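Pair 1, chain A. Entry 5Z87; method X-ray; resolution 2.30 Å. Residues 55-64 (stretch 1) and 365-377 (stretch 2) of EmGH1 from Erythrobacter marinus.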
# COMPACT_ATOMS: atom_id res chain seq x y z
N THR A 55 26.50 -16.54 -37.73
CA THR A 55 25.19 -16.74 -38.33
C THR A 55 24.08 -16.34 -37.35
O THR A 55 24.30 -16.08 -36.16
CB THR A 55 25.01 -18.20 -38.75
OG1 THR A 55 24.85 -19.03 -37.58
CG2 THR A 55 26.23 -18.68 -39.58
N LEU A 56 22.85 -16.29 -37.87
CA LEU A 56 21.67 -16.08 -37.04
C LEU A 56 21.61 -17.11 -35.90
O LEU A 56 21.41 -16.75 -34.74
CB LEU A 56 20.41 -16.16 -37.89
CG LEU A 56 19.07 -16.23 -37.16
CD1 LEU A 56 18.86 -14.96 -36.37
CD2 LEU A 56 17.93 -16.44 -38.14
N ASP A 57 21.78 -18.39 -36.24
CA ASP A 57 21.68 -19.45 -35.24
C ASP A 57 22.79 -19.35 -34.19
O ASP A 57 22.56 -19.66 -33.01
CB ASP A 57 21.71 -20.82 -35.92
CG ASP A 57 20.44 -21.12 -36.68
OD1 ASP A 57 19.50 -20.29 -36.62
OD2 ASP A 57 20.36 -22.19 -37.32
N GLU A 58 23.98 -18.91 -34.60
CA GLU A 58 25.08 -18.79 -33.64
C GLU A 58 24.87 -17.61 -32.69
O GLU A 58 25.15 -17.71 -31.50
CB GLU A 58 26.41 -18.65 -34.38
CG GLU A 58 26.78 -19.91 -35.19
CD GLU A 58 28.06 -19.71 -35.97
OE1 GLU A 58 28.28 -18.57 -36.48
OE2 GLU A 58 28.85 -20.67 -36.07
N MET A 59 24.38 -16.48 -33.21
CA MET A 59 24.07 -15.36 -32.34
C MET A 59 22.91 -15.68 -31.41
O MET A 59 22.95 -15.35 -30.22
CB MET A 59 23.75 -14.12 -33.16
CG MET A 59 24.97 -13.51 -33.80
SD MET A 59 24.57 -11.98 -34.65
CE MET A 59 23.45 -12.61 -35.91
N ALA A 60 21.88 -16.34 -31.94
CA ALA A 60 20.71 -16.65 -31.12
C ALA A 60 21.07 -17.55 -29.95
O ALA A 60 20.49 -17.43 -28.87
CB ALA A 60 19.62 -17.29 -31.97
N ALA A 61 22.05 -18.43 -30.13
CA ALA A 61 22.39 -19.36 -29.06
C ALA A 61 22.97 -18.63 -27.85
O ALA A 61 22.85 -19.10 -26.71
CB ALA A 61 23.36 -20.42 -29.58
N GLN A 62 23.61 -17.48 -28.08
CA GLN A 62 24.14 -16.66 -26.99
C GLN A 62 23.04 -16.01 -26.14
O GLN A 62 23.38 -15.38 -25.14
CB GLN A 62 25.07 -15.58 -27.57
CG GLN A 62 26.26 -16.14 -28.34
CD GLN A 62 27.23 -16.90 -27.44
OE1 GLN A 62 27.67 -16.40 -26.41
NE2 GLN A 62 27.53 -18.15 -27.83
N LEU A 63 21.76 -16.15 -26.49
CA LEU A 63 20.69 -15.51 -25.74
C LEU A 63 19.97 -16.47 -24.80
O LEU A 63 18.96 -16.09 -24.19
CB LEU A 63 19.68 -14.86 -26.69
CG LEU A 63 20.31 -14.02 -27.82
CD1 LEU A 63 19.25 -13.27 -28.59
CD2 LEU A 63 21.33 -13.04 -27.27
N ASN A 64 20.47 -17.70 -24.66
CA ASN A 64 19.85 -18.71 -23.81
C ASN A 64 20.71 -18.93 -22.57
O ASN A 64 21.94 -18.93 -22.65
CB ASN A 64 19.69 -20.03 -24.57
CG ASN A 64 19.00 -19.85 -25.91
OD1 ASN A 64 18.06 -19.08 -26.02
ND2 ASN A 64 19.47 -20.55 -26.94
N GLU A 365 12.57 -9.00 -36.62
CA GLU A 365 13.73 -8.49 -37.34
C GLU A 365 15.02 -9.04 -36.74
O GLU A 365 15.21 -9.01 -35.52
CB GLU A 365 13.75 -6.96 -37.32
CG GLU A 365 12.69 -6.32 -38.20
CD GLU A 365 12.16 -5.03 -37.61
OE1 GLU A 365 12.79 -3.97 -37.84
OE2 GLU A 365 11.12 -5.07 -36.91
N GLU A 366 15.92 -9.51 -37.61
CA GLU A 366 17.15 -10.15 -37.14
C GLU A 366 18.00 -9.18 -36.32
O GLU A 366 18.74 -9.61 -35.43
CB GLU A 366 17.94 -10.71 -38.34
CG GLU A 366 19.44 -10.86 -38.13
CD GLU A 366 20.06 -11.92 -39.04
OE1 GLU A 366 19.34 -12.45 -39.92
OE2 GLU A 366 21.26 -12.23 -38.86
N ARG A 367 17.87 -7.87 -36.57
CA ARG A 367 18.69 -6.91 -35.86
C ARG A 367 18.48 -6.93 -34.35
O ARG A 367 19.38 -6.51 -33.61
CB ARG A 367 18.44 -5.50 -36.42
CG ARG A 367 17.14 -4.85 -35.95
CD ARG A 367 17.08 -3.39 -36.41
NE ARG A 367 16.33 -2.54 -35.50
CZ ARG A 367 15.04 -2.24 -35.64
NH1 ARG A 367 14.43 -1.45 -34.76
NH2 ARG A 367 14.36 -2.73 -36.67
N TYR A 368 17.33 -7.43 -33.86
CA TYR A 368 17.13 -7.55 -32.42
C TYR A 368 17.96 -8.70 -31.84
O TYR A 368 18.50 -8.59 -30.74
CB TYR A 368 15.64 -7.74 -32.11
CG TYR A 368 14.85 -6.45 -32.29
CD1 TYR A 368 14.92 -5.44 -31.34
CD2 TYR A 368 14.05 -6.25 -33.41
CE1 TYR A 368 14.22 -4.26 -31.49
CE2 TYR A 368 13.34 -5.06 -33.57
CZ TYR A 368 13.44 -4.07 -32.60
OH TYR A 368 12.75 -2.90 -32.75
N VAL A 369 18.06 -9.81 -32.58
CA VAL A 369 18.95 -10.88 -32.16
C VAL A 369 20.38 -10.39 -32.10
O VAL A 369 21.11 -10.66 -31.14
CB VAL A 369 18.80 -12.09 -33.10
CG1 VAL A 369 19.81 -13.15 -32.75
CG2 VAL A 369 17.39 -12.65 -32.99
N ARG A 370 20.80 -9.61 -33.10
CA ARG A 370 22.16 -9.10 -33.16
C ARG A 370 22.43 -8.06 -32.07
O ARG A 370 23.52 -8.04 -31.48
CB ARG A 370 22.43 -8.52 -34.56
CG ARG A 370 23.57 -7.51 -34.67
CD ARG A 370 24.90 -8.17 -34.44
NE ARG A 370 26.03 -7.23 -34.43
CZ ARG A 370 26.92 -7.13 -35.42
NH1 ARG A 370 26.78 -7.89 -36.51
NH2 ARG A 370 27.93 -6.27 -35.34
N ARG A 371 21.44 -7.19 -31.80
CA ARG A 371 21.59 -6.24 -30.69
C ARG A 371 21.83 -6.98 -29.38
O ARG A 371 22.75 -6.65 -28.62
CB ARG A 371 20.35 -5.35 -30.60
CG ARG A 371 20.47 -4.24 -29.54
CD ARG A 371 19.17 -3.43 -29.42
NE ARG A 371 18.05 -4.21 -28.88
CZ ARG A 371 16.88 -3.68 -28.51
NH1 ARG A 371 16.67 -2.37 -28.62
NH2 ARG A 371 15.92 -4.46 -28.04
N ALA A 372 21.04 -8.01 -29.11
CA ALA A 372 21.18 -8.74 -27.86
C ALA A 372 22.49 -9.53 -27.82
O ALA A 372 23.26 -9.42 -26.86
CB ALA A 372 19.97 -9.65 -27.65
N ALA A 373 22.77 -10.31 -28.87
CA ALA A 373 23.97 -11.15 -28.85
C ALA A 373 25.24 -10.32 -28.77
O ALA A 373 26.24 -10.77 -28.19
CB ALA A 373 24.00 -12.07 -30.08
N GLU A 374 25.24 -9.11 -29.31
CA GLU A 374 26.46 -8.33 -29.26
C GLU A 374 26.74 -7.82 -27.85
O GLU A 374 27.89 -7.80 -27.42
CB GLU A 374 26.41 -7.17 -30.27
CG GLU A 374 27.78 -6.50 -30.44
CD GLU A 374 27.82 -5.45 -31.53
OE1 GLU A 374 27.21 -5.67 -32.61
OE2 GLU A 374 28.48 -4.40 -31.30
N ARG A 375 25.68 -7.43 -27.12
CA ARG A 375 25.84 -7.05 -25.72
C ARG A 375 26.45 -8.19 -24.91
O ARG A 375 27.41 -7.99 -24.15
CB ARG A 375 24.49 -6.64 -25.11
CG ARG A 375 23.96 -5.32 -25.60
CD ARG A 375 22.45 -5.32 -25.69
NE ARG A 375 21.95 -3.97 -25.95
CZ ARG A 375 20.67 -3.62 -25.94
NH1 ARG A 375 19.73 -4.52 -25.68
NH2 ARG A 375 20.33 -2.37 -26.20
N ILE A 376 25.89 -9.39 -25.08
CA ILE A 376 26.38 -10.59 -24.40
C ILE A 376 27.86 -10.82 -24.71
O ILE A 376 28.68 -11.04 -23.80
CB ILE A 376 25.54 -11.80 -24.82
CG1 ILE A 376 24.09 -11.63 -24.38
CG2 ILE A 376 26.15 -13.09 -24.25
CD1 ILE A 376 23.94 -11.60 -22.88
N LEU A 377 28.22 -10.79 -26.00
CA LEU A 377 29.61 -11.02 -26.41
C LEU A 377 30.54 -9.98 -25.81
O LEU A 377 31.63 -10.31 -25.33
CB LEU A 377 29.70 -11.01 -27.93
CG LEU A 377 28.98 -12.20 -28.57
CD1 LEU A 377 28.97 -12.04 -30.08
CD2 LEU A 377 29.62 -13.50 -28.14

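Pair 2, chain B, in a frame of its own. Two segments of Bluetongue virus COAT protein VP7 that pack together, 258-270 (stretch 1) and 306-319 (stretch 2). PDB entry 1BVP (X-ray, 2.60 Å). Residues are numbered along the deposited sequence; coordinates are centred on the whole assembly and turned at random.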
# COMPACT_ATOMS: atom_id res chain seq x y z
N ASN B 258 -5.39 -0.08 -5.14
CA ASN B 258 -4.14 0.32 -5.76
C ASN B 258 -4.38 0.73 -7.20
O ASN B 258 -3.47 0.66 -7.99
CB ASN B 258 -3.14 -0.81 -5.81
CG ASN B 258 -2.73 -1.31 -4.44
OD1 ASN B 258 -2.96 -2.45 -4.11
ND2 ASN B 258 -2.05 -0.47 -3.67
N GLN B 259 -5.61 1.09 -7.57
CA GLN B 259 -5.92 1.49 -8.94
C GLN B 259 -5.42 2.91 -9.25
O GLN B 259 -5.13 3.26 -10.40
CB GLN B 259 -7.43 1.44 -9.16
CG GLN B 259 -8.19 2.23 -8.15
CD GLN B 259 -9.66 2.27 -8.42
OE1 GLN B 259 -10.11 2.87 -9.40
NE2 GLN B 259 -10.44 1.66 -7.55
N TYR B 260 -5.28 3.69 -8.19
CA TYR B 260 -4.84 5.06 -8.28
C TYR B 260 -3.81 5.26 -7.16
O TYR B 260 -4.05 4.85 -6.04
CB TYR B 260 -6.06 5.99 -8.09
CG TYR B 260 -5.67 7.45 -8.14
CD1 TYR B 260 -5.25 8.11 -6.98
CD2 TYR B 260 -5.61 8.15 -9.36
CE1 TYR B 260 -4.78 9.40 -7.02
CE2 TYR B 260 -5.14 9.46 -9.41
CZ TYR B 260 -4.72 10.07 -8.24
OH TYR B 260 -4.19 11.31 -8.23
N PRO B 261 -2.68 5.93 -7.45
CA PRO B 261 -1.65 6.14 -6.43
C PRO B 261 -2.14 6.70 -5.11
O PRO B 261 -2.73 7.76 -5.07
CB PRO B 261 -0.62 7.04 -7.11
CG PRO B 261 -1.27 7.45 -8.39
CD PRO B 261 -2.24 6.44 -8.76
N ALA B 262 -1.84 5.96 -4.04
CA ALA B 262 -2.23 6.28 -2.68
C ALA B 262 -3.70 6.55 -2.44
O ALA B 262 -4.06 7.26 -1.47
CB ALA B 262 -1.38 7.36 -2.08
N LEU B 263 -4.56 5.85 -3.19
CA LEU B 263 -6.02 6.00 -3.03
C LEU B 263 -6.43 5.84 -1.55
O LEU B 263 -7.26 6.59 -1.02
CB LEU B 263 -6.75 4.97 -3.88
CG LEU B 263 -8.04 5.42 -4.55
CD1 LEU B 263 -8.98 4.24 -4.69
CD2 LEU B 263 -8.69 6.53 -3.79
N THR B 264 -5.80 4.88 -0.86
CA THR B 264 -6.11 4.63 0.53
C THR B 264 -5.85 5.85 1.40
O THR B 264 -6.68 6.22 2.22
CB THR B 264 -5.31 3.42 1.06
OG1 THR B 264 -5.38 2.35 0.13
CG2 THR B 264 -5.91 2.94 2.36
N ALA B 265 -4.71 6.50 1.20
CA ALA B 265 -4.37 7.68 1.99
C ALA B 265 -5.38 8.80 1.72
O ALA B 265 -5.69 9.59 2.63
CB ALA B 265 -2.99 8.11 1.67
N GLU B 266 -5.90 8.89 0.49
CA GLU B 266 -6.90 9.92 0.15
C GLU B 266 -8.21 9.62 0.86
O GLU B 266 -8.85 10.51 1.45
CB GLU B 266 -7.14 9.99 -1.36
CG GLU B 266 -5.88 10.33 -2.16
CD GLU B 266 -5.10 11.53 -1.59
OE1 GLU B 266 -5.72 12.59 -1.28
OE2 GLU B 266 -3.85 11.43 -1.49
N ILE B 267 -8.64 8.37 0.75
CA ILE B 267 -9.85 7.91 1.42
C ILE B 267 -9.73 8.20 2.92
O ILE B 267 -10.65 8.73 3.54
CB ILE B 267 -10.06 6.40 1.20
CG1 ILE B 267 -10.59 6.19 -0.22
CG2 ILE B 267 -11.12 5.87 2.19
CD1 ILE B 267 -10.51 4.82 -0.71
N PHE B 268 -8.58 7.86 3.51
CA PHE B 268 -8.37 8.12 4.93
C PHE B 268 -8.54 9.60 5.29
O PHE B 268 -9.12 9.95 6.32
CB PHE B 268 -6.98 7.66 5.38
CG PHE B 268 -6.67 8.01 6.80
CD1 PHE B 268 -7.34 7.39 7.85
CD2 PHE B 268 -5.74 9.00 7.11
CE1 PHE B 268 -7.09 7.76 9.18
CE2 PHE B 268 -5.48 9.38 8.44
CZ PHE B 268 -6.17 8.75 9.48
N ASN B 269 -7.96 10.46 4.46
CA ASN B 269 -8.04 11.89 4.65
C ASN B 269 -9.49 12.37 4.63
O ASN B 269 -9.89 13.15 5.48
CB ASN B 269 -7.25 12.60 3.56
CG ASN B 269 -7.09 14.10 3.83
OD1 ASN B 269 -7.20 14.93 2.92
ND2 ASN B 269 -6.84 14.45 5.10
N VAL B 270 -10.28 11.92 3.66
CA VAL B 270 -11.70 12.28 3.53
C VAL B 270 -12.54 11.86 4.74
O VAL B 270 -13.39 12.60 5.19
CB VAL B 270 -12.33 11.58 2.30
CG1 VAL B 270 -13.84 11.73 2.33
CG2 VAL B 270 -11.71 12.08 1.00
N SER B 306 -16.91 8.20 -8.43
CA SER B 306 -16.53 7.95 -7.04
C SER B 306 -15.09 8.31 -6.80
O SER B 306 -14.78 9.01 -5.83
CB SER B 306 -16.75 6.49 -6.72
OG SER B 306 -18.08 6.19 -7.05
N ILE B 307 -14.21 7.85 -7.69
CA ILE B 307 -12.80 8.15 -7.52
C ILE B 307 -12.55 9.66 -7.52
O ILE B 307 -11.87 10.18 -6.64
CB ILE B 307 -11.98 7.50 -8.61
CG1 ILE B 307 -12.24 5.99 -8.63
CG2 ILE B 307 -10.53 7.79 -8.37
CD1 ILE B 307 -11.78 5.28 -7.35
N LEU B 308 -13.14 10.35 -8.49
CA LEU B 308 -12.99 11.79 -8.61
C LEU B 308 -13.45 12.50 -7.36
O LEU B 308 -12.75 13.37 -6.80
CB LEU B 308 -13.84 12.28 -9.76
CG LEU B 308 -13.22 13.21 -10.79
CD1 LEU B 308 -14.28 14.22 -11.11
CD2 LEU B 308 -11.99 13.90 -10.26
N THR B 309 -14.67 12.16 -6.93
CA THR B 309 -15.24 12.76 -5.74
C THR B 309 -14.32 12.57 -4.51
O THR B 309 -14.17 13.48 -3.70
CB THR B 309 -16.62 12.15 -5.46
OG1 THR B 309 -17.49 12.36 -6.59
CG2 THR B 309 -17.23 12.77 -4.24
N LEU B 310 -13.71 11.40 -4.39
CA LEU B 310 -12.81 11.15 -3.27
C LEU B 310 -11.61 12.06 -3.39
O LEU B 310 -11.25 12.71 -2.41
CB LEU B 310 -12.38 9.68 -3.19
CG LEU B 310 -13.53 8.75 -2.79
CD1 LEU B 310 -13.16 7.33 -3.06
CD2 LEU B 310 -13.93 8.96 -1.35
N LEU B 311 -10.98 12.10 -4.57
CA LEU B 311 -9.81 12.95 -4.77
C LEU B 311 -10.12 14.43 -4.51
O LEU B 311 -9.42 15.11 -3.75
CB LEU B 311 -9.26 12.80 -6.17
CG LEU B 311 -8.74 11.39 -6.38
CD1 LEU B 311 -8.10 11.32 -7.74
CD2 LEU B 311 -7.74 11.03 -5.28
N LEU B 312 -11.21 14.89 -5.11
CA LEU B 312 -11.65 16.26 -4.96
C LEU B 312 -11.96 16.58 -3.47
O LEU B 312 -11.53 17.62 -2.93
CB LEU B 312 -12.86 16.48 -5.87
CG LEU B 312 -12.76 17.25 -7.21
CD1 LEU B 312 -11.42 17.19 -7.83
CD2 LEU B 312 -13.81 16.75 -8.17
N LEU B 313 -12.65 15.67 -2.78
CA LEU B 313 -12.97 15.90 -1.37
C LEU B 313 -11.72 15.90 -0.49
O LEU B 313 -11.65 16.64 0.46
CB LEU B 313 -13.92 14.84 -0.88
CG LEU B 313 -15.26 15.28 -0.36
CD1 LEU B 313 -15.86 14.06 0.31
CD2 LEU B 313 -15.16 16.43 0.64
N SER B 314 -10.74 15.05 -0.81
CA SER B 314 -9.50 14.98 -0.05
C SER B 314 -8.76 16.32 -0.12
O SER B 314 -8.28 16.85 0.90
CB SER B 314 -8.61 13.86 -0.59
OG SER B 314 -7.50 13.71 0.28
N THR B 315 -8.68 16.87 -1.33
CA THR B 315 -8.07 18.17 -1.52
C THR B 315 -8.87 19.23 -0.74
O THR B 315 -8.29 20.05 -0.01
CB THR B 315 -8.02 18.53 -3.00
OG1 THR B 315 -7.34 17.49 -3.70
CG2 THR B 315 -7.25 19.84 -3.22
N LEU B 316 -10.20 19.21 -0.85
CA LEU B 316 -11.00 20.18 -0.11
C LEU B 316 -10.74 20.08 1.39
O LEU B 316 -10.75 21.10 2.10
CB LEU B 316 -12.48 20.01 -0.40
CG LEU B 316 -13.45 21.02 0.24
CD1 LEU B 316 -13.27 22.37 -0.41
CD2 LEU B 316 -14.90 20.56 0.02
N ALA B 317 -10.43 18.88 1.88
CA ALA B 317 -10.14 18.70 3.31
C ALA B 317 -8.86 19.42 3.64
O ALA B 317 -8.73 20.02 4.72
CB ALA B 317 -10.02 17.27 3.67
N ASP B 318 -7.89 19.36 2.74
CA ASP B 318 -6.63 20.06 2.98
C ASP B 318 -6.87 21.57 2.99
O ASP B 318 -6.32 22.27 3.84
CB ASP B 318 -5.62 19.74 1.91
CG ASP B 318 -5.13 18.32 1.98
OD1 ASP B 318 -5.10 17.73 3.09
OD2 ASP B 318 -4.73 17.83 0.92
N VAL B 319 -7.69 22.07 2.07
CA VAL B 319 -8.02 23.49 2.03
C VAL B 319 -8.68 23.87 3.36
O VAL B 319 -8.31 24.86 3.97
CB VAL B 319 -8.97 23.85 0.87
CG1 VAL B 319 -9.46 25.29 1.03
CG2 VAL B 319 -8.24 23.70 -0.45

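In both pairs one helix crosses another. The N-to-C directions meet at 53° in pair 1 and 56° in pair 2, with closest axis approaches of 8.8 and 8.4 Å. The central 14 residues superpose with an RMSD of 0.4 Å. Pair 1 buries 577 Å² between its stretches and pair 2 buries 638 Å².

The helices come nearest around Ala373(A) and its match Ser314(B). Both side chains are small, and their centres fall 0.6 Å apart. In pair 1 the facing residue is Met59(A), whose CB lies 3.7 Å from Ala373(A) CB. The backbone is close too: Met59(A) O is 3.4 Å from Ala373(A) CB. In pair 2 the Met59(A) position is Glu266(B). Ser314(B) OG donates a hydrogen bond of 2.6 Å to Glu266(B) OE1. An apolar contact in pair 1 is thus matched by a polar one in pair 2. No hydrogen bond crosses between the stretches of pair 1.

Met59(A) is a knob in a hole formed by Glu366(A), Val369(A), Arg370(A) and Ala373(A). Its SD lies 3.8 Å from Arg370(A) CD. Arg370(A) matches Leu311(B), which packs by CD2 against Glu266(B) CG at 3.7 Å. Leu311(B) CD1 also sits over one face of the Tyr260(B) ring, 3.9 Å from its centroid.

Val369(A) matches Leu310(B). Val369(A) CG1 is 4.2 Å from Ala60(A) CB and 4.2 Å from Leu56(A) CD1. Ala60(A) matches Ile267(B), whose CG1 is 4.0 Å from Leu310(B) CD1. Here both partners are larger in pair 2, yet the backbones still superpose.

Leu56(A) matches Leu263(B), and Glu366(A) matches Ile307(B). Leu56(A) CB lies 4.1 Å from Glu366(A) OE2. In pair 2 this contact is purely apolar, with Leu263(B) CD1 4.0 Å from Ile307(B) CD1.

Leu63(A) and Val270(B) match less closely in CA, at 1.4 Å, but their side-chain centres lie 0.4 Å apart. Leu63(A) CD2 is 3.7 Å from Ala372(A) CB. Val270(B) CG1 is 3.7 Å from Leu313(B) CD1. The leucine thus meets an alanine, while the smaller valine meets a leucine.

Gln62(A) matches Asn269(B), and Ile376(A) matches Ala317(B). Gln62(A) O lies 3.7 Å from Ile376(A) CG2. Gln62(A) OE1 is also 3.9 Å from Leu377(A) CD2. Asn269(B) likewise points its CA-to-CB bond toward the other stretch, and it reaches the region of Ser314(B) and Ala317(B).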